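Local coordinates for protein citrate synthase (Metallosphaera sedula, PDB 6ABX) that probably condenses oxaloacetate with acetyl-CoA and water into citrate and CoA, feeding the tricarboxylic acid cycle, at residues K13-T18 / T337-E342; N90-L95 / S207-P212; H176-M181 / S330-G335; T185-V190 / V202-S207. All coordinates share one frame; numbering follows the deposited sequence.

Interaction 1 (K13-T18 / T337-E342); sequences KETSIT and TAHVDE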
# COMPACT_ATOMS: atom_id res chain seq x y z
N LYS A 13 -17.31 4.35 2.06
CA LYS A 13 -18.00 3.11 1.76
C LYS A 13 -19.14 2.91 2.75
O LYS A 13 -19.20 3.60 3.78
CB LYS A 13 -17.08 1.89 1.86
CG LYS A 13 -16.46 1.64 3.24
CD LYS A 13 -16.45 0.22 3.70
CE LYS A 13 -15.82 -0.76 2.77
NZ LYS A 13 -15.78 -2.14 3.35
N GLU A 14 -20.05 2.04 2.36
CA GLU A 14 -21.02 1.50 3.33
C GLU A 14 -20.48 0.17 3.84
O GLU A 14 -19.98 -0.61 3.05
CB GLU A 14 -22.38 1.30 2.65
CG GLU A 14 -23.11 2.60 2.44
CD GLU A 14 -24.46 2.47 1.73
OE1 GLU A 14 -24.90 1.32 1.45
OE2 GLU A 14 -25.08 3.54 1.50
N THR A 15 -20.80 -0.15 5.09
CA THR A 15 -20.29 -1.38 5.67
C THR A 15 -21.35 -2.03 6.53
O THR A 15 -22.04 -1.32 7.27
CB THR A 15 -18.97 -1.19 6.42
OG1 THR A 15 -18.38 -2.47 6.64
CG2 THR A 15 -19.07 -0.48 7.75
N SER A 16 -21.26 -3.35 6.63
CA SER A 16 -22.02 -4.10 7.64
C SER A 16 -21.05 -4.90 8.54
O SER A 16 -21.49 -5.68 9.36
CB SER A 16 -23.00 -5.00 6.96
OG SER A 16 -22.32 -6.03 6.28
N ILE A 17 -19.75 -4.64 8.39
CA ILE A 17 -18.72 -5.41 9.13
C ILE A 17 -18.62 -4.97 10.59
O ILE A 17 -18.70 -5.84 11.51
CB ILE A 17 -17.37 -5.36 8.38
CG1 ILE A 17 -17.50 -5.98 6.98
CG2 ILE A 17 -16.31 -6.07 9.20
CD1 ILE A 17 -16.32 -5.74 6.11
N THR A 18 -18.29 -3.70 10.82
CA THR A 18 -17.95 -3.17 12.11
C THR A 18 -18.69 -1.85 12.33
O THR A 18 -18.79 -1.03 11.41
CB THR A 18 -16.44 -2.96 12.24
OG1 THR A 18 -15.86 -4.26 12.07
CG2 THR A 18 -16.08 -2.31 13.56
N THR A 337 -9.05 -7.57 4.81
CA THR A 337 -9.50 -8.42 3.72
C THR A 337 -11.04 -8.53 3.66
O THR A 337 -11.60 -8.54 2.51
CB THR A 337 -8.82 -9.79 3.75
OG1 THR A 337 -9.05 -10.46 5.01
CG2 THR A 337 -7.33 -9.71 3.50
N ALA A 338 -11.72 -8.54 4.80
CA ALA A 338 -13.17 -8.51 4.83
C ALA A 338 -13.66 -7.21 4.21
O ALA A 338 -14.63 -7.21 3.44
CB ALA A 338 -13.73 -8.69 6.21
N HIS A 339 -13.00 -6.10 4.53
CA HIS A 339 -13.41 -4.80 3.98
C HIS A 339 -13.25 -4.75 2.46
O HIS A 339 -14.12 -4.11 1.79
CB HIS A 339 -12.67 -3.64 4.66
CG HIS A 339 -13.36 -3.21 5.90
ND1 HIS A 339 -14.55 -2.44 5.88
CD2 HIS A 339 -13.11 -3.49 7.19
CE1 HIS A 339 -14.96 -2.28 7.13
NE2 HIS A 339 -14.05 -2.88 7.97
N VAL A 340 -12.14 -5.30 1.94
CA VAL A 340 -11.89 -5.32 0.52
C VAL A 340 -12.98 -6.17 -0.14
O VAL A 340 -13.57 -5.73 -1.12
CB VAL A 340 -10.46 -5.76 0.20
CG1 VAL A 340 -10.22 -6.04 -1.27
CG2 VAL A 340 -9.45 -4.74 0.71
N ASP A 341 -13.20 -7.38 0.39
CA ASP A 341 -14.24 -8.32 -0.17
C ASP A 341 -15.60 -7.61 -0.28
O ASP A 341 -16.28 -7.71 -1.31
CB ASP A 341 -14.29 -9.60 0.64
CG ASP A 341 -15.03 -10.76 -0.02
OD1 ASP A 341 -14.91 -10.94 -1.24
OD2 ASP A 341 -15.67 -11.50 0.71
N GLU A 342 -15.98 -6.89 0.77
CA GLU A 342 -17.25 -6.20 0.82
C GLU A 342 -17.31 -5.12 -0.26
O GLU A 342 -18.31 -5.04 -0.98
CB GLU A 342 -17.46 -5.63 2.21
CG GLU A 342 -18.70 -4.81 2.36
CD GLU A 342 -18.86 -4.22 3.74
OE1 GLU A 342 -18.00 -3.36 4.13
OE2 GLU A 342 -19.86 -4.60 4.42
O HOH W 1 -20.33 -7.40 4.30
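E342 OE1 is held by two donors from the N-terminal strand, and the arrangement illustrates how a strand and its ST turn can be fastened to a helix by one carboxylate. T15 OG1 takes the syn lone pair of E342 OE1 at 2.7 Å, while K13 NZ comes to the anti lone pair of the same oxygen as a salt bridge, also 2.7 Å. The second oxygen, E342 OE2, accepts S16 N at 2.9 Å, close to straight at 163°, and a water links it to S16 OG. T15 OG1 in turn receives the backbone N of I17, which closes the ST turn.

The lysine chain, bent at chi2 and chi3, brings its ammonium to two further acceptors on the helix. K13 NZ bonds to H339 O, and it lies near the plane of the imidazole ring, 2.8 Å from H339 ND1. With ND1 accepting, NE2 is probably the protonated nitrogen, consistent with its bond to D178. In the second subunit a strand runs parallel to residues 13-15, so the sheet continues across the dimer interface. I17 CD1 rests over one face of the H339 ring in a CH-pi contact, 3.8 Å from its centroid and 10° off the normal.

Interaction 2 (N90-L95 / S207-P212); sequences NPMDIL and SALKGP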
# COMPACT_ATOMS: atom_id res chain seq x y z
N ASN A 90 13.70 -3.60 10.42
CA ASN A 90 12.50 -3.17 11.09
C ASN A 90 11.47 -4.27 10.88
O ASN A 90 11.29 -4.77 9.77
CB ASN A 90 12.04 -1.82 10.54
CG ASN A 90 10.73 -1.39 11.15
OD1 ASN A 90 9.75 -2.02 10.87
ND2 ASN A 90 10.68 -0.27 11.85
N PRO A 91 10.80 -4.77 11.93
CA PRO A 91 9.98 -5.95 11.74
C PRO A 91 8.79 -5.71 10.80
O PRO A 91 8.37 -6.63 10.12
CB PRO A 91 9.46 -6.30 13.13
CG PRO A 91 10.21 -5.44 14.10
CD PRO A 91 11.00 -4.42 13.33
N MET A 92 8.28 -4.49 10.78
CA MET A 92 7.21 -4.14 9.82
C MET A 92 7.74 -4.14 8.38
O MET A 92 7.05 -4.59 7.46
CB MET A 92 6.56 -2.81 10.21
CG MET A 92 5.58 -2.95 11.37
SD MET A 92 4.13 -4.03 11.08
CE MET A 92 3.03 -2.83 10.33
N ASP A 93 9.01 -3.77 8.16
CA ASP A 93 9.63 -3.89 6.86
C ASP A 93 9.77 -5.35 6.47
O ASP A 93 9.59 -5.69 5.33
CB ASP A 93 11.02 -3.23 6.80
CG ASP A 93 10.97 -1.70 6.98
OD1 ASP A 93 9.85 -1.14 7.02
OD2 ASP A 93 12.07 -1.07 7.11
N ILE A 94 10.11 -6.22 7.44
CA ILE A 94 10.23 -7.62 7.15
C ILE A 94 8.85 -8.17 6.76
O ILE A 94 8.72 -8.86 5.81
CB ILE A 94 10.82 -8.38 8.35
CG1 ILE A 94 12.26 -7.93 8.62
CG2 ILE A 94 10.77 -9.88 8.08
CD1 ILE A 94 12.84 -8.50 9.91
N LEU A 95 7.82 -7.81 7.53
CA LEU A 95 6.50 -8.33 7.24
C LEU A 95 5.98 -7.79 5.89
O LEU A 95 5.41 -8.56 5.12
CB LEU A 95 5.54 -7.90 8.36
CG LEU A 95 4.15 -8.53 8.24
CD1 LEU A 95 4.24 -10.02 8.43
CD2 LEU A 95 3.15 -7.90 9.22
N SER A 207 2.08 -1.32 5.09
CA SER A 207 2.87 -0.11 4.84
C SER A 207 2.30 1.08 5.64
O SER A 207 3.05 1.84 6.24
CB SER A 207 2.93 0.18 3.35
OG SER A 207 3.60 -0.87 2.66
N ALA A 208 0.97 1.25 5.67
CA ALA A 208 0.29 2.33 6.42
C ALA A 208 0.37 2.10 7.94
O ALA A 208 0.62 3.00 8.73
CB ALA A 208 -1.16 2.44 6.00
N LEU A 209 0.09 0.87 8.35
CA LEU A 209 0.04 0.50 9.77
C LEU A 209 1.40 0.72 10.45
O LEU A 209 1.40 1.01 11.63
CB LEU A 209 -0.40 -0.95 9.91
CG LEU A 209 -0.73 -1.41 11.32
CD1 LEU A 209 -1.86 -0.60 11.91
CD2 LEU A 209 -1.01 -2.91 11.37
N LYS A 210 2.49 0.67 9.69
CA LYS A 210 3.84 0.93 10.26
C LYS A 210 3.94 2.34 10.87
O LYS A 210 4.74 2.59 11.79
CB LYS A 210 4.89 0.75 9.17
CG LYS A 210 6.31 0.96 9.66
CD LYS A 210 7.35 0.90 8.59
CE LYS A 210 8.68 1.46 9.10
NZ LYS A 210 9.75 1.40 8.07
N GLY A 211 3.28 3.31 10.26
CA GLY A 211 3.49 4.68 10.59
C GLY A 211 3.02 5.00 11.99
O GLY A 211 1.93 4.59 12.39
N PRO A 212 3.80 5.78 12.78
CA PRO A 212 3.45 6.01 14.18
C PRO A 212 2.16 6.80 14.40
O PRO A 212 1.65 6.74 15.51
CB PRO A 212 4.65 6.73 14.77
CG PRO A 212 5.27 7.41 13.57
CD PRO A 212 5.05 6.44 12.40
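K210 lies along the first turn of the helix that begins at P91, its aliphatic chain against M92 and its ammonium at D93. The lysine is fully extended, with CG anti to its backbone N (chi1 -179°), and this reach is what carries NZ past M92 to the acidic group. K210 CG passes M92 CB at 3.8 Å, so the methylene part of the chain is used for apolar packing before the charge is delivered.

M92 answers with a chain folded at chi2 and chi3. The fold turns M92 CE back onto the other backbone, 3.6 Å from K210 N, and beside L209 CB at 3.9 Å. D93 receives the ammonium on the syn lone pair of OD1, in a 2.8 Å salt bridge from K210 NZ. R96 also pairs with OD1, and K210 NZ has a second carboxylate in D197 of the second subunit, so the charges form a network that spans the interface. An alanine here would probably leave D93 and D197 of the second subunit without this shared cation and open a gap beside M92 CB.

N90 touches the lysine at its far end, where N90 ND2 meets K210 CE at 3.8 Å. Its other branch, OD1, faces the helix and accepts two weak bonds, from M92 N and D93 N. The arrangement is thus an asparagine N-cap whose helix start is bridged by a lysine to the dimer interface of this mainly helical protein.

Interaction 3 (H176-M181 / S330-G335); sequences HMDHEM and SARVIG. With FLC (citrate anion), chain C.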
# COMPACT_ATOMS: atom_id res chain seq x y z
N HIS A 176 -8.29 -6.84 17.96
CA HIS A 176 -7.59 -6.11 16.91
C HIS A 176 -8.06 -6.44 15.48
O HIS A 176 -7.49 -5.91 14.54
CB HIS A 176 -6.08 -6.35 17.04
CG HIS A 176 -5.47 -5.63 18.19
ND1 HIS A 176 -5.45 -6.17 19.46
CD2 HIS A 176 -4.84 -4.44 18.27
CE1 HIS A 176 -4.84 -5.30 20.28
NE2 HIS A 176 -4.50 -4.21 19.58
N MET A 177 -9.09 -7.31 15.29
CA MET A 177 -9.35 -7.84 13.98
C MET A 177 -9.94 -6.77 13.06
O MET A 177 -9.60 -6.80 11.88
CB MET A 177 -10.31 -9.01 14.05
CG MET A 177 -9.59 -10.26 14.52
SD MET A 177 -10.78 -11.63 14.67
CE MET A 177 -9.68 -12.97 15.09
N ASP A 178 -10.73 -5.83 13.59
CA ASP A 178 -11.24 -4.79 12.72
C ASP A 178 -11.59 -3.54 13.51
O ASP A 178 -12.00 -3.64 14.65
CB ASP A 178 -12.50 -5.18 11.94
CG ASP A 178 -12.72 -4.26 10.74
OD1 ASP A 178 -11.81 -4.19 9.88
OD2 ASP A 178 -13.74 -3.51 10.74
N HIS A 179 -11.52 -2.38 12.82
CA HIS A 179 -11.98 -1.15 13.48
C HIS A 179 -12.54 -0.19 12.43
O HIS A 179 -12.22 0.98 12.47
CB HIS A 179 -10.90 -0.56 14.35
CG HIS A 179 -11.43 0.17 15.53
ND1 HIS A 179 -11.19 1.52 15.75
CD2 HIS A 179 -12.30 -0.23 16.50
CE1 HIS A 179 -11.82 1.90 16.85
NE2 HIS A 179 -12.49 0.83 17.37
N GLU A 180 -13.28 -0.73 11.45
CA GLU A 180 -13.97 0.11 10.46
C GLU A 180 -12.85 0.82 9.65
O GLU A 180 -11.84 0.22 9.18
CB GLU A 180 -15.05 0.91 11.24
CG GLU A 180 -16.40 1.13 10.51
CD GLU A 180 -17.59 1.85 11.18
OE1 GLU A 180 -17.58 2.04 12.42
OE2 GLU A 180 -18.61 2.21 10.46
N MET A 181 -12.91 2.14 9.48
CA MET A 181 -12.20 2.79 8.42
C MET A 181 -10.87 3.56 8.72
O MET A 181 -10.60 4.62 8.22
CB MET A 181 -13.15 3.85 7.90
CG MET A 181 -12.67 4.34 6.68
SD MET A 181 -11.84 3.09 5.71
CE MET A 181 -13.20 1.92 5.37
N SER A 330 -1.29 -9.07 12.30
CA SER A 330 -1.64 -10.48 12.21
C SER A 330 -3.15 -10.65 12.45
O SER A 330 -3.76 -11.50 11.86
CB SER A 330 -0.84 -11.34 13.17
OG SER A 330 -1.33 -11.31 14.50
N ALA A 331 -3.75 -9.79 13.27
CA ALA A 331 -5.19 -9.84 13.52
C ALA A 331 -5.95 -8.96 12.50
O ALA A 331 -7.00 -9.37 11.94
CB ALA A 331 -5.46 -9.31 14.93
N ARG A 332 -5.37 -7.80 12.20
CA ARG A 332 -6.14 -6.76 11.42
C ARG A 332 -6.26 -7.17 9.95
O ARG A 332 -7.15 -6.70 9.21
CB ARG A 332 -5.53 -5.37 11.67
CG ARG A 332 -6.17 -4.25 10.86
CD ARG A 332 -7.63 -4.05 11.19
NE ARG A 332 -7.85 -3.80 12.58
CZ ARG A 332 -7.72 -2.61 13.20
NH1 ARG A 332 -7.36 -1.52 12.50
NH2 ARG A 332 -7.88 -2.56 14.51
N VAL A 333 -5.40 -8.10 9.47
CA VAL A 333 -5.49 -8.62 8.13
C VAL A 333 -6.85 -9.22 7.86
O VAL A 333 -7.37 -9.13 6.74
CB VAL A 333 -4.37 -9.60 7.83
CG1 VAL A 333 -4.45 -10.86 8.66
CG2 VAL A 333 -4.31 -9.94 6.36
N ILE A 334 -7.50 -9.74 8.89
CA ILE A 334 -8.87 -10.30 8.72
C ILE A 334 -9.83 -9.16 8.35
O ILE A 334 -10.56 -9.22 7.40
CB ILE A 334 -9.29 -11.06 9.97
CG1 ILE A 334 -8.44 -12.31 10.21
CG2 ILE A 334 -10.75 -11.44 9.89
CD1 ILE A 334 -8.41 -12.77 11.64
N GLY A 335 -9.82 -8.08 9.13
CA GLY A 335 -10.65 -6.91 8.81
C GLY A 335 -10.29 -6.29 7.48
O GLY A 335 -11.19 -5.95 6.72
CAC FLC C . -8.42 3.92 14.07
CA FLC C . -7.14 3.73 14.82
CB FLC C . -6.92 2.91 16.06
CBC FLC C . -6.40 3.45 17.39
CG FLC C . -6.57 1.58 16.06
CGC FLC C . -7.23 0.87 14.96
OA1 FLC C . -8.29 4.98 13.35
OA2 FLC C . -9.42 3.07 14.05
OB1 FLC C . -5.70 4.49 17.41
OB2 FLC C . -6.53 2.81 18.47
OG1 FLC C . -7.04 0.97 13.75
OG2 FLC C . -7.90 0.06 15.46
OHB FLC C . -8.31 2.69 16.51
O HOH W 2 -9.92 -3.48 16.54
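A331 CB meets H176 CB at 3.7 Å, the first touch between helix 324-343 and the loop that carries H179. The carbonyl of A331 also receives a CA-H contact from M177. R332 comes next and carries the polar part of the contact: its chain bends at chi2 and chi3 (62° and 56°), turning the guanidinium back over the loop. R332 NE donates to H176 O at 2.9 Å from above the carbonyl plane, and H179 CB lies over one face of the group. At the other end R332 grips a citrate carboxylate with two nearly straight bonds, NH1 to OG1 and NH2 to OG2 of the citrate, each 2.8 Å. I334 CD1 packs on M177 CE at 3.7 Å, continuing the apolar side. G335, lacking CB, lets D178 OD1 approach its CA to 3.1 Å, and its N bonds weakly to M177 O.

A leucine in place of R332 would probably leave that carboxylate without its two-pronged partner and H176 O without its NE donor.

H179 ND1 meets the other end of citrate, at OA2, 2.9 Å away, while its NE2 bonds to Y256. Helix and loop thus hold two carboxylates of one ligand, consistent with their role in binding oxaloacetate.

Interaction 4 (T185-V190 / V202-S207); sequences TMACLV and VVAGIS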
# COMPACT_ATOMS: atom_id res chain seq x y z
N THR A 185 -6.88 0.47 6.66
CA THR A 185 -7.99 -0.08 5.89
C THR A 185 -8.20 0.78 4.63
O THR A 185 -8.41 0.19 3.55
CB THR A 185 -9.25 -0.18 6.76
OG1 THR A 185 -8.91 -1.02 7.87
CG2 THR A 185 -10.45 -0.67 5.99
N MET A 186 -8.07 2.09 4.74
CA MET A 186 -8.20 2.96 3.57
C MET A 186 -7.11 2.61 2.53
O MET A 186 -7.35 2.57 1.34
CB MET A 186 -8.18 4.44 3.95
CG MET A 186 -8.26 5.41 2.79
SD MET A 186 -9.81 5.18 1.94
CE MET A 186 -9.75 6.58 0.82
N ALA A 187 -5.87 2.38 2.95
CA ALA A 187 -4.79 2.04 2.00
C ALA A 187 -5.15 0.78 1.23
O ALA A 187 -5.00 0.70 0.02
CB ALA A 187 -3.48 1.89 2.73
N CYS A 188 -5.69 -0.22 1.96
CA CYS A 188 -6.06 -1.49 1.37
C CYS A 188 -7.12 -1.21 0.30
O CYS A 188 -7.08 -1.86 -0.75
CB CYS A 188 -6.64 -2.46 2.36
SG CYS A 188 -5.43 -3.05 3.58
N LEU A 189 -8.09 -0.36 0.64
CA LEU A 189 -9.24 -0.11 -0.24
C LEU A 189 -8.82 0.69 -1.48
O LEU A 189 -9.30 0.39 -2.54
CB LEU A 189 -10.35 0.61 0.51
CG LEU A 189 -11.13 -0.25 1.48
CD1 LEU A 189 -11.96 0.63 2.41
CD2 LEU A 189 -12.07 -1.18 0.72
N VAL A 190 -7.90 1.66 -1.33
CA VAL A 190 -7.44 2.41 -2.51
C VAL A 190 -6.83 1.44 -3.51
O VAL A 190 -7.15 1.46 -4.71
CB VAL A 190 -6.47 3.53 -2.15
CG1 VAL A 190 -5.91 4.17 -3.40
CG2 VAL A 190 -7.18 4.57 -1.31
N VAL A 202 -3.09 -5.89 1.06
CA VAL A 202 -2.58 -6.13 2.37
C VAL A 202 -1.18 -5.53 2.53
O VAL A 202 -0.88 -4.98 3.59
CB VAL A 202 -2.63 -7.61 2.77
CG1 VAL A 202 -1.83 -7.93 4.06
CG2 VAL A 202 -4.07 -8.08 2.91
N VAL A 203 -0.32 -5.63 1.52
CA VAL A 203 0.98 -4.98 1.55
C VAL A 203 0.81 -3.48 1.80
O VAL A 203 1.56 -2.91 2.65
CB VAL A 203 1.81 -5.28 0.27
CG1 VAL A 203 3.03 -4.41 0.17
CG2 VAL A 203 2.18 -6.76 0.21
N ALA A 204 -0.15 -2.82 1.15
CA ALA A 204 -0.37 -1.42 1.41
C ALA A 204 -0.90 -1.19 2.82
O ALA A 204 -0.49 -0.23 3.47
CB ALA A 204 -1.31 -0.84 0.40
N GLY A 205 -1.79 -2.07 3.32
CA GLY A 205 -2.24 -2.01 4.73
C GLY A 205 -1.08 -2.00 5.73
O GLY A 205 -0.98 -1.15 6.61
N ILE A 206 -0.15 -2.93 5.53
CA ILE A 206 1.04 -3.06 6.40
C ILE A 206 1.91 -1.81 6.32
O ILE A 206 2.38 -1.27 7.35
CB ILE A 206 1.83 -4.31 6.02
CG1 ILE A 206 1.02 -5.58 6.30
CG2 ILE A 206 3.17 -4.30 6.76
CD1 ILE A 206 1.59 -6.83 5.68
N SER A 207 2.08 -1.32 5.09
CA SER A 207 2.87 -0.11 4.84
C SER A 207 2.30 1.08 5.64
O SER A 207 3.05 1.84 6.24
CB SER A 207 2.93 0.18 3.35
OG SER A 207 3.60 -0.87 2.66
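C188 SG lies over the backbone of G205, 3.5 Å from its CA, where segments 185-190 and 202-207 bring their CA atoms closest. Its sulphur is anti to the carbonyl carbon (chi1 -68°), an orientation that points it across the gap at the glycine. A CB on G205 would come too close to C188 SG, so the missing side chain is what admits the sulphur. Next to this pair, A187 CB touches A204 O at 3.7 Å, and the two methyls, A187 CB and A204 CB, stand 4.2 Å apart.

These small residues let the helix segments pass with their axes 7.4 Å apart, running roughly antiparallel at 149°, the consecutive helices 183-192 and 198-209 forming an antiparallel helical hairpin. W336 of helix 324-343 packs on C188 from outside the pair. On the dimer side, V203 and A204 meet their own counterparts in the second subunit. Within the second helix S207 OG donates to V203 O at 2.9 Å, from the opposite face of the carbonyl plane to S207 N, which keeps the hydroxyl satisfied inside the helix.

Between the two segments the contact is therefore van der Waals packing, and its closeness rests on alanine, cysteine and glycine having little bulk.

How the interactions relate
The four contacts lie within one helical core, and the other three pairs of segments all enclose interaction 4 along the chain. Interaction 1 closes the longest loop, from strand 11-15 to helix 324-343, and contains the other three; interactions 2 and 3 alternate along the sequence. Interactions 1 and 3 share helix 324-343 and touch through D178, which bonds to T18 and H339, their centres 11 Å apart. Interactions 2 and 4 share helix 198-209 and S207, with centres 12 Å apart. Interactions 1 and 2 are the most distant, at about 23 Å between centres. All four reach the second subunit, and R351 of that subunit also bonds the citrate of interaction 3, so the site draws on both chains.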